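Local coordinates for protein beta-glucuronidase (uncultured Clostridium sp., PDB 6U7J) that probably hydrolyses beta-D-glucuronides as a gut microbial beta-glucuronidase of glycosyl hydrolase family 2, reactivating estrogens by releasing them from their glucuronide conjugates, at residues G26-K31 with N137-A142; K43-P48 with V106-G111; T115-K118 with P123-A126. All coordinates share one frame; numbering follows the deposited sequence.

Contact 1 (G26-K31 with N137-A142); sequences GIWKFK and NRLTVA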
loop_
_atom_site.group_PDB
_atom_site.type_symbol
_atom_site.label_atom_id
_atom_site.label_comp_id
_atom_site.label_asym_id
_atom_site.label_seq_id
_atom_site.Cartn_x
_atom_site.Cartn_y
_atom_site.Cartn_z
ATOM N N GLY B 26 7.012 -3.118 33.877
ATOM C CA GLY B 26 8.215 -3.773 33.410
ATOM C C GLY B 26 7.923 -5.119 32.761
ATOM O O GLY B 26 6.874 -5.337 32.151
ATOM N N ILE B 27 8.869 -6.039 32.902
ATOM C CA ILE B 27 8.787 -7.342 32.259
ATOM C C ILE B 27 8.458 -8.374 33.333
ATOM O O ILE B 27 9.160 -8.462 34.347
ATOM C CB ILE B 27 10.100 -7.687 31.539
ATOM C CG1 ILE B 27 10.497 -6.560 30.579
ATOM C CG2 ILE B 27 9.977 -8.996 30.834
ATOM C CD1 ILE B 27 9.426 -6.175 29.595
ATOM N N TRP B 28 7.381 -9.130 33.128
ATOM C CA TRP B 28 6.984 -10.224 34.005
ATOM C C TRP B 28 7.284 -11.560 33.337
ATOM O O TRP B 28 7.523 -11.637 32.128
ATOM C CB TRP B 28 5.484 -10.171 34.322
ATOM C CG TRP B 28 4.989 -8.974 35.087
ATOM C CD1 TRP B 28 5.352 -7.669 34.917
ATOM C CD2 TRP B 28 4.012 -8.992 36.136
ATOM N NE1 TRP B 28 4.654 -6.868 35.803
ATOM C CE2 TRP B 28 3.825 -7.658 36.558
ATOM C CE3 TRP B 28 3.275 -10.009 36.756
ATOM C CZ2 TRP B 28 2.941 -7.313 37.578
ATOM C CZ3 TRP B 28 2.396 -9.668 37.759
ATOM C CH2 TRP B 28 2.232 -8.326 38.162
ATOM N N LYS B 29 7.218 -12.629 34.127
ATOM C CA LYS B 29 7.263 -13.977 33.575
ATOM C C LYS B 29 5.845 -14.437 33.267
ATOM O O LYS B 29 4.885 -14.005 33.908
ATOM C CB LYS B 29 7.945 -14.953 34.537
ATOM C CG LYS B 29 9.395 -14.594 34.839
ATOM C CD LYS B 29 10.185 -14.549 33.532
ATOM C CE LYS B 29 11.641 -14.129 33.725
ATOM N NZ LYS B 29 12.462 -14.415 32.499
ATOM N N PHE B 30 5.724 -15.335 32.290
ATOM C CA PHE B 30 4.428 -15.618 31.694
ATOM C C PHE B 30 4.405 -17.031 31.137
ATOM O O PHE B 30 5.384 -17.499 30.555
ATOM C CB PHE B 30 4.143 -14.589 30.591
ATOM C CG PHE B 30 2.882 -14.820 29.801
ATOM C CD1 PHE B 30 2.829 -15.781 28.790
ATOM C CD2 PHE B 30 1.775 -13.989 30.000
ATOM C CE1 PHE B 30 1.671 -15.955 28.039
ATOM C CE2 PHE B 30 0.624 -14.147 29.245
ATOM C CZ PHE B 30 0.568 -15.129 28.259
ATOM N N LYS B 31 3.253 -17.675 31.276
ATOM C CA LYS B 31 3.017 -18.996 30.729
ATOM C C LYS B 31 1.520 -19.143 30.509
ATOM O O LYS B 31 0.723 -18.666 31.323
ATOM C CB LYS B 31 3.529 -20.087 31.684
ATOM C CG LYS B 31 3.391 -21.492 31.144
ATOM C CD LYS B 31 4.325 -22.472 31.867
ATOM C CE LYS B 31 3.880 -22.724 33.278
ATOM N NZ LYS B 31 4.689 -23.827 33.889
ATOM N N ASN B 137 8.766 -10.355 47.812
ATOM C CA ASN B 137 7.499 -11.076 47.727
ATOM C C ASN B 137 7.320 -11.610 46.303
ATOM O O ASN B 137 7.930 -11.113 45.352
ATOM C CB ASN B 137 6.308 -10.171 48.100
ATOM C CG ASN B 137 6.308 -9.772 49.577
ATOM O OD1 ASN B 137 5.554 -10.325 50.376
ATOM N ND2 ASN B 137 7.166 -8.822 49.942
ATOM N N ARG B 138 6.472 -12.626 46.156
ATOM C CA ARG B 138 6.164 -13.201 44.854
ATOM C C ARG B 138 4.709 -12.922 44.529
ATOM O O ARG B 138 3.822 -13.204 45.342
ATOM C CB ARG B 138 6.432 -14.710 44.814
ATOM C CG ARG B 138 6.125 -15.355 43.462
ATOM C CD ARG B 138 6.787 -16.742 43.297
ATOM N NE ARG B 138 6.333 -17.681 44.313
ATOM C CZ ARG B 138 5.212 -18.388 44.223
ATOM N NH1 ARG B 138 4.442 -18.277 43.149
ATOM N NH2 ARG B 138 4.858 -19.201 45.206
ATOM N N LEU B 139 4.471 -12.368 43.342
ATOM C CA LEU B 139 3.137 -11.986 42.899
ATOM C C LEU B 139 2.795 -12.807 41.663
ATOM O O LEU B 139 3.511 -12.742 40.655
ATOM C CB LEU B 139 3.071 -10.479 42.604
ATOM C CG LEU B 139 1.749 -9.968 42.022
ATOM C CD1 LEU B 139 0.560 -10.369 42.898
ATOM C CD2 LEU B 139 1.781 -8.451 41.821
ATOM N N THR B 140 1.728 -13.599 41.757
ATOM C CA THR B 140 1.279 -14.458 40.674
ATOM C C THR B 140 -0.143 -14.061 40.320
ATOM O O THR B 140 -0.992 -13.955 41.211
ATOM C CB THR B 140 1.336 -15.947 41.072
ATOM O OG1 THR B 140 2.585 -16.222 41.734
ATOM C CG2 THR B 140 1.188 -16.851 39.826
ATOM N N VAL B 141 -0.397 -13.835 39.029
ATOM C CA VAL B 141 -1.696 -13.366 38.549
ATOM C C VAL B 141 -2.181 -14.309 37.459
ATOM O O VAL B 141 -1.573 -14.380 36.384
ATOM C CB VAL B 141 -1.634 -11.932 38.012
ATOM C CG1 VAL B 141 -2.994 -11.534 37.456
ATOM C CG2 VAL B 141 -1.178 -10.960 39.100
ATOM N N ALA B 142 -3.274 -15.022 37.718
ATOM C CA ALA B 142 -3.948 -15.789 36.679
ATOM C C ALA B 142 -4.921 -14.870 35.952
ATOM O O ALA B 142 -5.686 -14.143 36.596
ATOM C CB ALA B 142 -4.697 -16.991 37.254
#
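Trp-28 meets Leu-139 and Val-141 across two strands that share no edge: strand 20-32 and strand 135-144 each pair antiparallel with strand 76-85, which runs between them. Distance between the backbones is bridged by the long reach of the indole. Its CG lies anti to the carbonyl carbon and beside the backbone N (chi1 -64°), which sends the six-membered ring toward the second strand. There the outer rim of the benzo ring does the touching. CH2 lies 3.7 Å from CD2 of Leu-139, and the neighbouring CZ3 lies 4.0 Å from CG2 of Val-141. Both methyls come to the benzo ring at a slant. Leu-139, with CG anti to the backbone N (chi1 175°), offers CD2 to the indole, and CD1 does not touch it. NE1, on the five-membered ring, has a hydrogen bond elsewhere, so the nitrogen has its own partner while the benzo rim makes the apolar contact. Thr-140, between the two aliphatic residues, turns its CB away from this cluster; its OG1 and Arg-138 NH1 both bind OE1 of Glu-80 on the intervening strand. Trp-28 also packs on Tyr-79 and Arg-81 of that strand, while Leu-139 and Val-141 rest on Ile-107. One tryptophan thus spans the intervening strand 76-85 in the buried interior of a beta sandwich, here the jelly-roll-like sugar binding domain of family 2 glycosyl hydrolases.

Contact 2 (K43-P48 with V106-G111); sequences KWFEKP and VIYLNG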
loop_
_atom_site.group_PDB
_atom_site.type_symbol
_atom_site.label_atom_id
_atom_site.label_comp_id
_atom_site.label_asym_id
_atom_site.label_seq_id
_atom_site.Cartn_x
_atom_site.Cartn_y
_atom_site.Cartn_z
ATOM N N LYS B 43 -1.941 -26.519 40.418
ATOM C CA LYS B 43 -1.605 -25.592 41.489
ATOM C C LYS B 43 -0.267 -24.917 41.226
ATOM O O LYS B 43 0.620 -24.876 42.083
ATOM C CB LYS B 43 -1.640 -26.305 42.845
ATOM C CG LYS B 43 -3.004 -26.962 43.065
ATOM C CD LYS B 43 -3.481 -26.957 44.506
ATOM C CE LYS B 43 -4.435 -28.123 44.742
ATOM N NZ LYS B 43 -5.217 -27.988 46.014
ATOM N N TRP B 44 -0.153 -24.351 40.016
ATOM C CA TRP B 44 1.070 -23.685 39.587
ATOM C C TRP B 44 1.451 -22.557 40.519
ATOM O O TRP B 44 2.637 -22.224 40.632
ATOM C CB TRP B 44 0.905 -23.126 38.171
ATOM C CG TRP B 44 1.074 -24.128 37.096
ATOM C CD1 TRP B 44 1.417 -25.445 37.241
ATOM C CD2 TRP B 44 0.907 -23.905 35.691
ATOM N NE1 TRP B 44 1.456 -26.060 36.009
ATOM C CE2 TRP B 44 1.152 -25.134 35.041
ATOM C CE3 TRP B 44 0.575 -22.787 34.921
ATOM C CZ2 TRP B 44 1.081 -25.271 33.648
ATOM C CZ3 TRP B 44 0.492 -22.926 33.545
ATOM C CH2 TRP B 44 0.748 -24.159 32.921
ATOM N N PHE B 45 0.461 -21.951 41.181
ATOM C CA PHE B 45 0.707 -20.821 42.075
ATOM C C PHE B 45 1.474 -21.193 43.347
ATOM O O PHE B 45 1.965 -20.295 44.040
ATOM C CB PHE B 45 -0.624 -20.185 42.462
ATOM C CG PHE B 45 -1.622 -21.164 43.019
ATOM C CD1 PHE B 45 -1.558 -21.566 44.347
ATOM C CD2 PHE B 45 -2.631 -21.677 42.218
ATOM C CE1 PHE B 45 -2.477 -22.456 44.866
ATOM C CE2 PHE B 45 -3.553 -22.570 42.729
ATOM C CZ PHE B 45 -3.477 -22.962 44.056
ATOM N N GLU B 46 1.591 -22.477 43.683
ATOM C CA GLU B 46 2.244 -22.844 44.940
ATOM C C GLU B 46 3.759 -22.715 44.893
ATOM O O GLU B 46 4.399 -22.789 45.943
ATOM C CB GLU B 46 1.877 -24.271 45.335
ATOM C CG GLU B 46 0.394 -24.477 45.550
ATOM C CD GLU B 46 0.091 -25.779 46.261
ATOM O OE1 GLU B 46 0.873 -26.733 46.083
ATOM O OE2 GLU B 46 -0.925 -25.841 46.992
ATOM N N LYS B 47 4.343 -22.520 43.719
ATOM C CA LYS B 47 5.785 -22.401 43.578
ATOM C C LYS B 47 6.063 -21.514 42.373
ATOM O O LYS B 47 5.163 -21.275 41.560
ATOM C CB LYS B 47 6.436 -23.789 43.430
ATOM C CG LYS B 47 6.211 -24.495 42.081
ATOM C CD LYS B 47 4.801 -25.116 41.938
ATOM C CE LYS B 47 4.637 -25.888 40.597
ATOM N NZ LYS B 47 3.393 -26.737 40.573
ATOM N N PRO B 48 7.276 -20.970 42.255
ATOM C CA PRO B 48 7.584 -20.094 41.115
ATOM C C PRO B 48 7.267 -20.750 39.775
ATOM O O PRO B 48 7.425 -21.959 39.598
ATOM C CB PRO B 48 9.083 -19.828 41.278
ATOM C CG PRO B 48 9.277 -19.836 42.773
ATOM C CD PRO B 48 8.311 -20.880 43.305
ATOM N N VAL B 106 -7.291 -13.970 39.217
ATOM C CA VAL B 106 -7.059 -14.566 40.532
ATOM C C VAL B 106 -5.656 -14.149 40.946
ATOM O O VAL B 106 -4.685 -14.463 40.248
ATOM C CB VAL B 106 -7.202 -16.099 40.524
ATOM C CG1 VAL B 106 -7.166 -16.662 41.965
ATOM C CG2 VAL B 106 -8.496 -16.509 39.856
ATOM N N ILE B 107 -5.555 -13.419 42.051
ATOM C CA ILE B 107 -4.307 -12.830 42.526
ATOM C C ILE B 107 -3.766 -13.690 43.662
ATOM O O ILE B 107 -4.480 -13.944 44.642
ATOM C CB ILE B 107 -4.530 -11.391 43.021
ATOM C CG1 ILE B 107 -5.251 -10.535 41.977
ATOM C CG2 ILE B 107 -3.209 -10.782 43.503
ATOM C CD1 ILE B 107 -4.740 -10.681 40.566
ATOM N N TYR B 108 -2.506 -14.119 43.546
ATOM C CA TYR B 108 -1.830 -14.880 44.588
ATOM C C TYR B 108 -0.633 -14.086 45.081
ATOM O O TYR B 108 0.058 -13.436 44.286
ATOM C CB TYR B 108 -1.346 -16.255 44.093
ATOM C CG TYR B 108 -2.418 -17.141 43.487
ATOM C CD1 TYR B 108 -2.783 -17.011 42.149
ATOM C CD2 TYR B 108 -3.055 -18.120 44.252
ATOM C CE1 TYR B 108 -3.752 -17.833 41.594
ATOM C CE2 TYR B 108 -4.019 -18.937 43.710
ATOM C CZ TYR B 108 -4.363 -18.791 42.374
ATOM O OH TYR B 108 -5.330 -19.600 41.823
ATOM N N LEU B 109 -0.404 -14.126 46.395
ATOM C CA LEU B 109 0.736 -13.471 47.021
ATOM C C LEU B 109 1.494 -14.510 47.831
ATOM O O LEU B 109 0.938 -15.099 48.765
ATOM C CB LEU B 109 0.295 -12.308 47.913
ATOM C CG LEU B 109 1.380 -11.674 48.782
ATOM C CD1 LEU B 109 2.450 -11.049 47.910
ATOM C CD2 LEU B 109 0.802 -10.624 49.753
ATOM N N ASN B 110 2.759 -14.731 47.473
ATOM C CA ASN B 110 3.594 -15.737 48.121
ATOM C C ASN B 110 2.902 -17.101 48.132
ATOM O O ASN B 110 2.969 -17.851 49.106
ATOM C CB ASN B 110 3.982 -15.284 49.529
ATOM C CG ASN B 110 4.815 -14.019 49.498
ATOM O OD1 ASN B 110 5.729 -13.897 48.685
ATOM N ND2 ASN B 110 4.479 -13.054 50.346
ATOM N N GLY B 111 2.228 -17.424 47.027
ATOM C CA GLY B 111 1.577 -18.706 46.877
ATOM C C GLY B 111 0.178 -18.798 47.442
ATOM O O GLY B 111 -0.433 -19.867 47.342
#
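A tight beta-hairpin turn meets the 3-10 turn that follows a short helix: Gly-111 and Tyr-108, from the hairpin joining strands 104-109 and 112-118, receive Phe-45. Asn-110 and Gly-111 both have positive phi, in the manner of a two-residue type I' turn. On the other side, Lys-43 ends helix 38-41 with a Schellman motif, and its O accepts a bond from Glu-46 N at 3.0 Å, closing the 3-10 turn that presents Phe-45. The phenylalanine ring lies in an offset stack on Tyr-108, with centroids 4.2 Å apart and planes inclined by only 9°. The displacement is large enough that the centre of the tyrosine ring lies under CB of Phe-45, at 3.6 Å, a CH-pi contact over the face. Within the stack the nearest atoms are CG of Phe-45 and CE2 of Tyr-108, 3.3 Å apart, while CD2 of Phe-45 lies 3.4 Å from OH of Tyr-108. Phe-45 places CG between its backbone N and carbonyl carbon (chi1 53°), folding the ring back so that its other face has the carbonyl carbon of Lys-43 above it, toward the rim. Beside the stack, CA of Gly-111 makes a CA-H...O contact of 3.3 Å to O of Phe-45, bent to 144° at the hydrogen. Arg-138 NH2 adds a weak hydrogen bond to that same oxygen, and both polar atoms of the Asn-110 side chain are bonded to the 135-144 strand. The attraction is therefore probably mostly dispersion between two nearly parallel rings, supplemented at one carbonyl by weak electrostatic contacts rather than by a strong directional bond.

Contact 3 (T115-K118 with P123-A126); sequences TRHK and PFEA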
loop_
_atom_site.group_PDB
_atom_site.type_symbol
_atom_site.label_atom_id
_atom_site.label_comp_id
_atom_site.label_asym_id
_atom_site.label_seq_id
_atom_site.Cartn_x
_atom_site.Cartn_y
_atom_site.Cartn_z
ATOM N N THR B 115 -7.091 -12.366 46.303
ATOM C CA THR B 115 -8.317 -11.758 45.803
ATOM C C THR B 115 -8.650 -12.321 44.428
ATOM O O THR B 115 -7.856 -13.028 43.802
ATOM C CB THR B 115 -8.226 -10.218 45.771
ATOM O OG1 THR B 115 -9.547 -9.663 45.756
ATOM C CG2 THR B 115 -7.484 -9.714 44.553
ATOM N N ARG B 116 -9.870 -12.014 43.991
ATOM C CA ARG B 116 -10.403 -12.392 42.693
ATOM C C ARG B 116 -11.115 -11.188 42.107
ATOM O O ARG B 116 -11.595 -10.315 42.833
ATOM C CB ARG B 116 -11.404 -13.529 42.787
ATOM C CG ARG B 116 -10.816 -14.867 43.008
ATOM C CD ARG B 116 -11.915 -15.811 43.411
ATOM N NE ARG B 116 -11.411 -17.150 43.645
ATOM C CZ ARG B 116 -11.824 -18.216 42.979
ATOM N NH1 ARG B 116 -12.753 -18.094 42.037
ATOM N NH2 ARG B 116 -11.305 -19.404 43.260
ATOM N N HIS B 117 -11.204 -11.154 40.781
ATOM C CA HIS B 117 -11.979 -10.102 40.151
ATOM C C HIS B 117 -12.580 -10.628 38.854
ATOM O O HIS B 117 -11.997 -11.480 38.179
ATOM C CB HIS B 117 -11.122 -8.855 39.913
ATOM C CG HIS B 117 -11.908 -7.662 39.468
ATOM N ND1 HIS B 117 -12.042 -7.315 38.134
ATOM C CD2 HIS B 117 -12.610 -6.739 40.176
ATOM C CE1 HIS B 117 -12.792 -6.228 38.043
ATOM N NE2 HIS B 117 -13.149 -5.858 39.265
ATOM N N LYS B 118 -13.770 -10.122 38.537
ATOM C CA LYS B 118 -14.479 -10.405 37.296
ATOM C C LYS B 118 -14.744 -9.076 36.599
ATOM O O LYS B 118 -15.297 -8.150 37.203
ATOM C CB LYS B 118 -15.786 -11.155 37.572
ATOM C CG LYS B 118 -16.674 -11.377 36.351
ATOM C CD LYS B 118 -18.044 -11.934 36.781
ATOM C CE LYS B 118 -19.008 -12.038 35.604
ATOM N NZ LYS B 118 -20.397 -12.324 36.039
ATOM N N PRO B 123 -10.739 -1.039 37.849
ATOM C CA PRO B 123 -9.681 -1.419 38.790
ATOM C C PRO B 123 -10.198 -2.225 39.970
ATOM O O PRO B 123 -11.393 -2.267 40.269
ATOM C CB PRO B 123 -9.136 -0.070 39.262
ATOM C CG PRO B 123 -10.322 0.843 39.188
ATOM C CD PRO B 123 -11.078 0.392 37.950
ATOM N N PHE B 124 -9.257 -2.867 40.656
ATOM C CA PHE B 124 -9.534 -3.530 41.921
ATOM C C PHE B 124 -8.261 -3.514 42.754
ATOM O O PHE B 124 -7.169 -3.238 42.248
ATOM C CB PHE B 124 -10.062 -4.958 41.720
ATOM C CG PHE B 124 -9.131 -5.861 40.940
ATOM C CD1 PHE B 124 -9.088 -5.808 39.547
ATOM C CD2 PHE B 124 -8.328 -6.782 41.595
ATOM C CE1 PHE B 124 -8.247 -6.651 38.823
ATOM C CE2 PHE B 124 -7.477 -7.636 40.880
ATOM C CZ PHE B 124 -7.435 -7.567 39.491
ATOM N N GLU B 125 -8.407 -3.778 44.051
ATOM C CA GLU B 125 -7.240 -3.723 44.912
ATOM C C GLU B 125 -7.391 -4.705 46.070
ATOM O O GLU B 125 -8.469 -5.251 46.325
ATOM C CB GLU B 125 -6.979 -2.283 45.406
ATOM C CG GLU B 125 -8.113 -1.650 46.164
ATOM C CD GLU B 125 -7.802 -0.226 46.634
ATOM O OE1 GLU B 125 -7.014 0.500 45.983
ATOM O OE2 GLU B 125 -8.348 0.164 47.678
ATOM N N ALA B 126 -6.278 -4.943 46.754
ATOM C CA ALA B 126 -6.224 -5.846 47.896
ATOM C C ALA B 126 -5.354 -5.205 48.962
ATOM O O ALA B 126 -4.246 -4.752 48.659
ATOM C CB ALA B 126 -5.651 -7.216 47.512
#
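With CG anti to the backbone N (chi1 -171°), His-117 extends its imidazole toward Phe-124, whose own CG sits between backbone N and carbonyl carbon (chi1 58°) and swings the phenyl ring across to meet it. The two rings form an offset stack, 4.4 Å between centroids, with planes only 8° from parallel. The rings are displaced so that CB of His-117, not the imidazole, stands over the centroid of the Phe-124 ring, at 3.6 Å, a CH-pi contact, and CG of His-117 comes to 3.4 Å from CD1 of Phe-124. Thr-115 reaches the same phenyl group differently, its CG2 lying near the ring plane at the edge, 4.2 Å from CE2 of Phe-124. That methyl also meets CB of Ala-126, at 4.3 Å. The strands carrying these groups run antiparallel with axes 8.0 Å apart, too far for backbone pairing; strand 112-118 is bonded to 104-109 and strand 124-127 to 93-98, and the side chains meet between facing layers of the beta sandwich that forms the family 2 sugar binding domain. Beyond the stack, His-117 NE2 is hydrogen-bonded to OE2 of Glu-398 on helix 386-403 in the barrel domain, a bond that would restrain the imidazole's rotation, and a carboxylate that could favour its protonation. A second tie to this helix runs from Lys-118 O to the hydroxyl of Tyr-391. Just before the other strand, the side chain of Pro-123 lies about 6 Å from a bound calcium ion.

The three contacts lie in one sugar binding domain, and strand 104-109 connects them. Tyr-108, which carries contact 2, is probably hydrogen-bonded through N to Thr-140 O of contact 1; Ile-107 N probably bonds to Thr-115 O of contact 3, and the Ile-107 side chain packs on Phe-124. Contacts 1 and 3 are buried, whereas contact 2 is only partly so, at a hairpin end among exposed residues. Chemistry follows place: aliphatic methyls on an indole rim in contact 1, a ring stack flanked by a carbonyl contact in contact 2, and in contact 3 a similar stack whose polar member is hydrogen-bonded to the barrel domain.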